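Local structure of putative SAM-dependent O-methyltranferase (Podospora anserina, 4YMH) at residues E10-A13 against D14-A18; D191-R194 against P195-G199. The protein is a cation-dependent-family O-methyltransferase that probably transfers methyl groups from S-adenosylmethionine to hydroxyl groups of its substrates. All coordinates share one frame; numbering follows the deposited sequence.

Contact 1 of 2, residues E10-A13 against D14-A18; sequences EETA and DRVSA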
ATOM      1  N   GLU A  10       6.132 -14.675 -15.151  1.00 26.35           N
ATOM      2  CA  GLU A  10       4.667 -14.610 -15.256  1.00 31.61           C
ATOM      3  C   GLU A  10       3.917 -15.637 -14.394  1.00 25.80           C
ATOM      4  O   GLU A  10       2.995 -15.284 -13.625  1.00 24.28           O
ATOM      5  CB  GLU A  10       4.249 -14.784 -16.713  1.00 33.60           C
ATOM      6  CG  GLU A  10       4.642 -13.626 -17.587  1.00 40.49           C
ATOM      7  CD  GLU A  10       4.398 -13.920 -19.037  1.00 46.77           C
ATOM      8  OE1 GLU A  10       5.373 -14.266 -19.736  1.00 46.24           O
ATOM      9  OE2 GLU A  10       3.232 -13.811 -19.472  1.00 52.17           O
ATOM     10  N   GLU A  11       4.303 -16.906 -14.535  1.00 27.69           N
ATOM     11  CA  GLU A  11       3.650 -17.995 -13.808  1.00 35.93           C
ATOM     12  C   GLU A  11       3.729 -17.783 -12.284  1.00 32.95           C
ATOM     13  O   GLU A  11       2.717 -17.870 -11.548  1.00 29.52           O
ATOM     14  CB  GLU A  11       4.279 -19.342 -14.197  1.00 41.61           C
ATOM     15  CG  GLU A  11       3.630 -20.533 -13.514  1.00 51.74           C
ATOM     16  CD  GLU A  11       4.396 -21.834 -13.709  1.00 64.03           C
ATOM     17  OE1 GLU A  11       5.161 -22.216 -12.794  1.00 68.90           O
ATOM     18  OE2 GLU A  11       4.221 -22.483 -14.763  1.00 65.91           O
ATOM     19  N   THR A  12       4.936 -17.477 -11.819  1.00 27.78           N
ATOM     20  CA  THR A  12       5.180 -17.313 -10.391  1.00 26.69           C
ATOM     21  C   THR A  12       4.449 -16.082  -9.845  1.00 25.20           C
ATOM     22  O   THR A  12       3.910 -16.113  -8.736  1.00 26.08           O
ATOM     23  CB  THR A  12       6.692 -17.207 -10.097  1.00 22.19           C
ATOM     24  OG1 THR A  12       7.375 -18.294 -10.737  1.00 26.41           O
ATOM     25  CG2 THR A  12       6.962 -17.263  -8.603  1.00 24.73           C
ATOM     26  N   ALA A  13       4.414 -15.002 -10.620  1.00 20.54           N
ATOM     27  CA  ALA A  13       3.677 -13.814 -10.192  1.00 18.10           C
ATOM     28  C   ALA A  13       2.195 -14.166  -9.980  1.00 21.30           C
ATOM     29  O   ALA A  13       1.578 -13.733  -8.991  1.00 25.37           O
ATOM     30  CB  ALA A  13       3.824 -12.686 -11.213  1.00 23.19           C
ATOM     31  N   ASP A  14       1.631 -14.969 -10.884  1.00 21.96           N
ATOM     32  CA  ASP A  14       0.227 -15.357 -10.718  1.00 26.56           C
ATOM     33  C   ASP A  14       0.024 -16.244  -9.477  1.00 29.45           C
ATOM     34  O   ASP A  14      -0.985 -16.115  -8.758  1.00 28.07           O
ATOM     35  CB  ASP A  14      -0.292 -16.059 -11.974  1.00 31.33           C
ATOM     36  CG  ASP A  14      -0.542 -15.091 -13.124  1.00 38.11           C
ATOM     37  OD1 ASP A  14      -0.652 -13.866 -12.877  1.00 35.83           O
ATOM     38  OD2 ASP A  14      -0.623 -15.558 -14.279  1.00 38.03           O
ATOM     39  N   ARG A  15       0.981 -17.127  -9.206  1.00 27.15           N
ATOM     40  CA  ARG A  15       0.888 -17.938  -7.987  1.00 27.50           C
ATOM     41  C   ARG A  15       0.952 -17.069  -6.717  1.00 25.25           C
ATOM     42  O   ARG A  15       0.208 -17.301  -5.749  1.00 19.78           O
ATOM     43  CB  ARG A  15       1.979 -19.010  -7.973  1.00 31.23           C
ATOM     44  CG  ARG A  15       1.675 -20.187  -8.890  1.00 37.66           C
ATOM     45  CD  ARG A  15       2.906 -21.042  -9.153  1.00 41.25           C
ATOM     46  NE  ARG A  15       3.406 -21.671  -7.937  1.00 46.34           N
ATOM     47  CZ  ARG A  15       4.675 -22.015  -7.749  1.00 48.64           C
ATOM     48  NH1 ARG A  15       5.573 -21.779  -8.697  1.00 51.72           N
ATOM     49  NH2 ARG A  15       5.046 -22.584  -6.611  1.00 52.67           N
ATOM     50  N   VAL A  16       1.813 -16.055  -6.732  1.00 19.19           N
ATOM     51  CA  VAL A  16       1.939 -15.151  -5.591  1.00 20.11           C
ATOM     52  C   VAL A  16       0.668 -14.294  -5.415  1.00 21.18           C
ATOM     53  O   VAL A  16       0.224 -14.030  -4.278  1.00 17.89           O
ATOM     54  CB  VAL A  16       3.199 -14.257  -5.730  1.00 18.22           C
ATOM     55  CG1 VAL A  16       3.316 -13.315  -4.546  1.00 20.37           C
ATOM     56  CG2 VAL A  16       4.451 -15.132  -5.818  1.00 22.75           C
ATOM     57  N   SER A  17       0.052 -13.899  -6.525  1.00 18.48           N
ATOM     58  CA  SER A  17      -1.237 -13.206  -6.435  1.00 20.44           C
ATOM     59  C   SER A  17      -2.296 -14.080  -5.782  1.00 20.17           C
ATOM     60  O   SER A  17      -3.032 -13.618  -4.897  1.00 25.34           O
ATOM     61  CB  SER A  17      -1.743 -12.762  -7.802  1.00 21.86           C
ATOM     62  OG  SER A  17      -0.865 -11.812  -8.365  1.00 38.80           O
ATOM     63  N   ALA A  18      -2.390 -15.329  -6.238  1.00 20.33           N
ATOM     64  CA  ALA A  18      -3.364 -16.249  -5.656  1.00 23.69           C
ATOM     65  C   ALA A  18      -3.104 -16.452  -4.153  1.00 19.37           C
ATOM     66  O   ALA A  18      -4.045 -16.572  -3.362  1.00 20.34           O
ATOM     67  CB  ALA A  18      -3.344 -17.585  -6.379  1.00 26.90           C
TER
HETATM   68  O   HOH W   1       1.638 -12.464 -14.461  1.00 39.48           O

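Contact 2 of 2, residues D191-R194 against P195-G199; sequences DHVR and PYWNG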
ATOM      1  N   ASP A 191       1.453  -8.195 -27.758  1.00 27.77           N
ATOM      2  CA  ASP A 191       1.808  -7.163 -28.732  1.00 31.49           C
ATOM      3  C   ASP A 191       0.599  -6.365 -29.230  1.00 31.63           C
ATOM      4  O   ASP A 191       0.731  -5.207 -29.609  1.00 32.23           O
ATOM      5  CB  ASP A 191       2.534  -7.784 -29.929  1.00 35.81           C
ATOM      6  CG  ASP A 191       3.984  -8.130 -29.620  1.00 37.84           C
ATOM      7  OD1 ASP A 191       4.593  -7.457 -28.752  1.00 36.84           O
ATOM      8  OD2 ASP A 191       4.504  -9.078 -30.245  1.00 38.85           O
ATOM      9  N   HIS A 192      -0.574  -6.984 -29.222  1.00 30.56           N
ATOM     10  CA  HIS A 192      -1.785  -6.349 -29.741  1.00 32.96           C
ATOM     11  C   HIS A 192      -2.251  -5.150 -28.912  1.00 29.16           C
ATOM     12  O   HIS A 192      -2.934  -4.264 -29.429  1.00 27.92           O
ATOM     13  CB  HIS A 192      -2.915  -7.374 -29.831  1.00 32.37           C
ATOM     14  CG  HIS A 192      -2.698  -8.411 -30.886  1.00 35.69           C
ATOM     15  ND1 HIS A 192      -3.578  -9.447 -31.102  1.00 44.29           N
ATOM     16  CD2 HIS A 192      -1.706  -8.560 -31.793  1.00 38.88           C
ATOM     17  CE1 HIS A 192      -3.138 -10.192 -32.103  1.00 40.34           C
ATOM     18  NE2 HIS A 192      -2.005  -9.675 -32.540  1.00 39.90           N
ATOM     19  N   VAL A 193      -1.905  -5.126 -27.627  1.00 26.08           N
ATOM     20  CA  VAL A 193      -2.285  -4.004 -26.776  1.00 25.06           C
ATOM     21  C   VAL A 193      -1.091  -3.133 -26.413  1.00 20.36           C
ATOM     22  O   VAL A 193      -1.217  -2.187 -25.650  1.00 24.54           O
ATOM     23  CB  VAL A 193      -2.956  -4.480 -25.482  1.00 27.70           C
ATOM     24  CG1 VAL A 193      -4.200  -5.312 -25.816  1.00 30.16           C
ATOM     25  CG2 VAL A 193      -1.969  -5.279 -24.653  1.00 27.79           C
ATOM     26  N   ARG A 194       0.067  -3.450 -26.976  1.00 27.94           N
ATOM     27  CA  ARG A 194       1.297  -2.707 -26.680  1.00 26.02           C
ATOM     28  C   ARG A 194       1.238  -1.217 -27.111  1.00 22.60           C
ATOM     29  O   ARG A 194       1.570  -0.343 -26.316  1.00 24.82           O
ATOM     30  CB  ARG A 194       2.488  -3.434 -27.326  1.00 29.86           C
ATOM     31  CG  ARG A 194       3.861  -2.922 -26.957  1.00 29.36           C
ATOM     32  CD  ARG A 194       4.971  -3.859 -27.500  1.00 25.75           C
ATOM     33  NE  ARG A 194       5.034  -5.152 -26.800  1.00 26.20           N
ATOM     34  CZ  ARG A 194       5.637  -5.335 -25.625  1.00 26.54           C
ATOM     35  NH1 ARG A 194       6.192  -4.307 -25.000  1.00 24.11           N
ATOM     36  NH2 ARG A 194       5.665  -6.535 -25.057  1.00 25.15           N
ATOM     37  N   PRO A 195       0.809  -0.906 -28.357  1.00 21.23           N
ATOM     38  CA  PRO A 195       0.737   0.532 -28.673  1.00 22.15           C
ATOM     39  C   PRO A 195      -0.149   1.345 -27.727  1.00 25.44           C
ATOM     40  O   PRO A 195       0.226   2.464 -27.308  1.00 24.19           O
ATOM     41  CB  PRO A 195       0.163   0.543 -30.090  1.00 23.36           C
ATOM     42  CG  PRO A 195       0.638  -0.731 -30.667  1.00 30.16           C
ATOM     43  CD  PRO A 195       0.583  -1.728 -29.562  1.00 22.88           C
ATOM     44  N   TYR A 196      -1.306   0.785 -27.381  1.00 24.48           N
ATOM     45  CA  TYR A 196      -2.204   1.457 -26.458  1.00 23.80           C
ATOM     46  C   TYR A 196      -1.487   1.743 -25.121  1.00 20.53           C
ATOM     47  O   TYR A 196      -1.461   2.884 -24.620  1.00 22.54           O
ATOM     48  CB  TYR A 196      -3.476   0.614 -26.220  1.00 26.03           C
ATOM     49  CG  TYR A 196      -4.305   1.143 -25.080  1.00 26.69           C
ATOM     50  CD1 TYR A 196      -5.175   2.211 -25.265  1.00 30.66           C
ATOM     51  CD2 TYR A 196      -4.191   0.604 -23.802  1.00 31.20           C
ATOM     52  CE1 TYR A 196      -5.914   2.716 -24.208  1.00 30.66           C
ATOM     53  CE2 TYR A 196      -4.914   1.102 -22.749  1.00 28.59           C
ATOM     54  CZ  TYR A 196      -5.783   2.153 -22.959  1.00 32.20           C
ATOM     55  OH  TYR A 196      -6.516   2.656 -21.903  1.00 30.81           O
ATOM     56  N   TRP A 197      -0.887   0.711 -24.542  1.00 19.71           N
ATOM     57  CA  TRP A 197      -0.278   0.897 -23.225  1.00 20.91           C
ATOM     58  C   TRP A 197       0.967   1.784 -23.279  1.00 23.49           C
ATOM     59  O   TRP A 197       1.295   2.434 -22.299  1.00 18.48           O
ATOM     60  CB  TRP A 197       0.050  -0.454 -22.574  1.00 23.43           C
ATOM     61  CG  TRP A 197      -1.181  -1.114 -22.013  1.00 23.93           C
ATOM     62  CD1 TRP A 197      -1.773  -2.260 -22.450  1.00 26.73           C
ATOM     63  CD2 TRP A 197      -1.978  -0.638 -20.925  1.00 23.50           C
ATOM     64  NE1 TRP A 197      -2.892  -2.532 -21.695  1.00 27.35           N
ATOM     65  CE2 TRP A 197      -3.034  -1.551 -20.747  1.00 27.65           C
ATOM     66  CE3 TRP A 197      -1.891   0.470 -20.074  1.00 23.59           C
ATOM     67  CZ2 TRP A 197      -4.004  -1.391 -19.753  1.00 28.14           C
ATOM     68  CZ3 TRP A 197      -2.849   0.629 -19.089  1.00 22.96           C
ATOM     69  CH2 TRP A 197      -3.899  -0.298 -18.940  1.00 25.56           C
ATOM     70  N   ASN A 198       1.650   1.822 -24.416  1.00 20.01           N
ATOM     71  CA  ASN A 198       2.803   2.708 -24.566  1.00 25.38           C
ATOM     72  C   ASN A 198       2.352   4.161 -24.555  1.00 22.86           C
ATOM     73  O   ASN A 198       2.996   5.021 -23.946  1.00 22.35           O
ATOM     74  CB  ASN A 198       3.561   2.400 -25.864  1.00 28.18           C
ATOM     75  CG  ASN A 198       4.766   1.506 -25.640  1.00 36.32           C
ATOM     76  OD1 ASN A 198       5.615   1.776 -24.781  1.00 33.38           O
ATOM     77  ND2 ASN A 198       4.839   0.424 -26.401  1.00 42.07           N
ATOM     78  N   GLY A 199       1.240   4.428 -25.245  1.00 22.77           N
ATOM     79  CA  GLY A 199       0.633   5.749 -25.188  1.00 22.82           C
ATOM     80  C   GLY A 199       0.289   6.142 -23.756  1.00 18.94           C
ATOM     81  O   GLY A 199       0.624   7.255 -23.278  1.00 23.18           O
TER
HETATM   82  O   HOH W   2      -2.936  -1.583 -29.187  1.00 22.35           O
HETATM   83  O   HOH W   3       6.556  -1.473 -25.767  1.00 21.37           O

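Contact 1 of 2, residues E10-A13 against D14-A18
Arg15 lies alongside Glu11, one turn further on in the first turns of helix 10-22, the N-terminal alpha-helix of this methyltransferase chain. Arg15 CB sits 3.6 Å from Thr12 O, and CG and CD then run past Glu11 O, the carbonyl that already accepts the backbone N-H of Arg15. With CG anti to the carbonyl carbon (chi1 -77°), the aliphatic part leans back toward the preceding turn; the bend at chi3 then carries the guanidinium outward beside the extended Glu11 side chain. Their charged ends do not close into a salt bridge: Glu11 OE1 stays 4.1 Å from Arg15 NH1, and the carboxylate and guanidinium planes are 65° apart. Arg15 NH1 instead makes a salt bridge to Asp184 OD2 of the second subunit, so the pull of Glu11 is probably only a secondary electrostatic one.

The buried side of the helix mixes apolar and hydroxyl side chains. Val16 brings CG2 to 3.1 Å from Thr12 O and 4.3 Å from Thr12 CG2, while Phe8 packs on Ala13 and Val16. Ile5 of the second subunit covers Val16 and Ser17, which makes this helix part of the dimer interface. Thr12 OG1 is hydrogen-bonded to Asn9 OD1, and Ser17 OG to the backbone N of Ser4 of the second subunit.

Regular i to i+4 bonds hold the backbone, among them Val16 N to Thr12 O at 2.9 Å. On the exposed side, one water donates both to Glu10 O and, at 3.1 Å, to Asp14 OD1.

Contact 2 of 2, residues D191-R194 against P195-G199
Extended through chi1 and chi2 (-171° and 172°) and then bent at chi3, the Arg194 side chain places CG beside the Asn198 amide and turns its guanidinium back toward Asp191. Trp197, with CG anti to the carbonyl carbon, directs its indole back along the helix to Val193. These contacts form the first turn of helix 194-212, where the loop following strand 167-171 winds into the helix.

Arg194 and Asn198 run side by side, CG of the arginine 3.5 Å from ND2 of the asparagine. Their flat ends are turned 48° against each other and share a water, which accepts from Arg194 NH1 in the guanidinium plane and from Asn198 ND2 at 2.6 Å. On the inner side of the group, nearer CD, Arg194 NE makes a salt bridge to Asp191 OD1 (3.1 Å), meeting the oxygen nearly along its C-O axis. Arg194 NH2 bonds to the carbonyl of Ala186, which ties the helix start to the loop before it.

Val193 lays CG2 against the indole edge, in the ring plane, 3.7 Å from Trp197 CD1. Tyr196 CE2 stands 3.7 Å above the indole plane of Trp197, over its centre, while Trp197 CD1 lies at the tyrosine edge. Trp197 N donates to Val193 O at 3.1 Å, and Asn198 N to Arg194 O at 2.9 Å.

The guanidinium is thus shared among a carboxylate, a backbone carbonyl and a water, an arrangement that probably fixes its rotation and lets its positive charge be partly balanced by Asp191.

Contacts 1 and 2 come in series along the chain, one at the start of helix 10-22 and the other at the start of helix 194-212. Their centres lie 23 Å apart and their nearest atoms about 9 Å, so they do not touch directly. The loop ahead of helix 194-212 comes close to both, and its Trp188 touches Glu10 of contact 1. Contact 1 faces the second subunit and is remote from the residues that bind S-adenosyl-L-homocysteine. Contact 2 touches no other chain of the assembly, but its Tyr196 side chain is about 7 Å from bound S-adenosyl-L-homocysteine and about 7 Å from the side chain of Asn146, near the cofactor pocket.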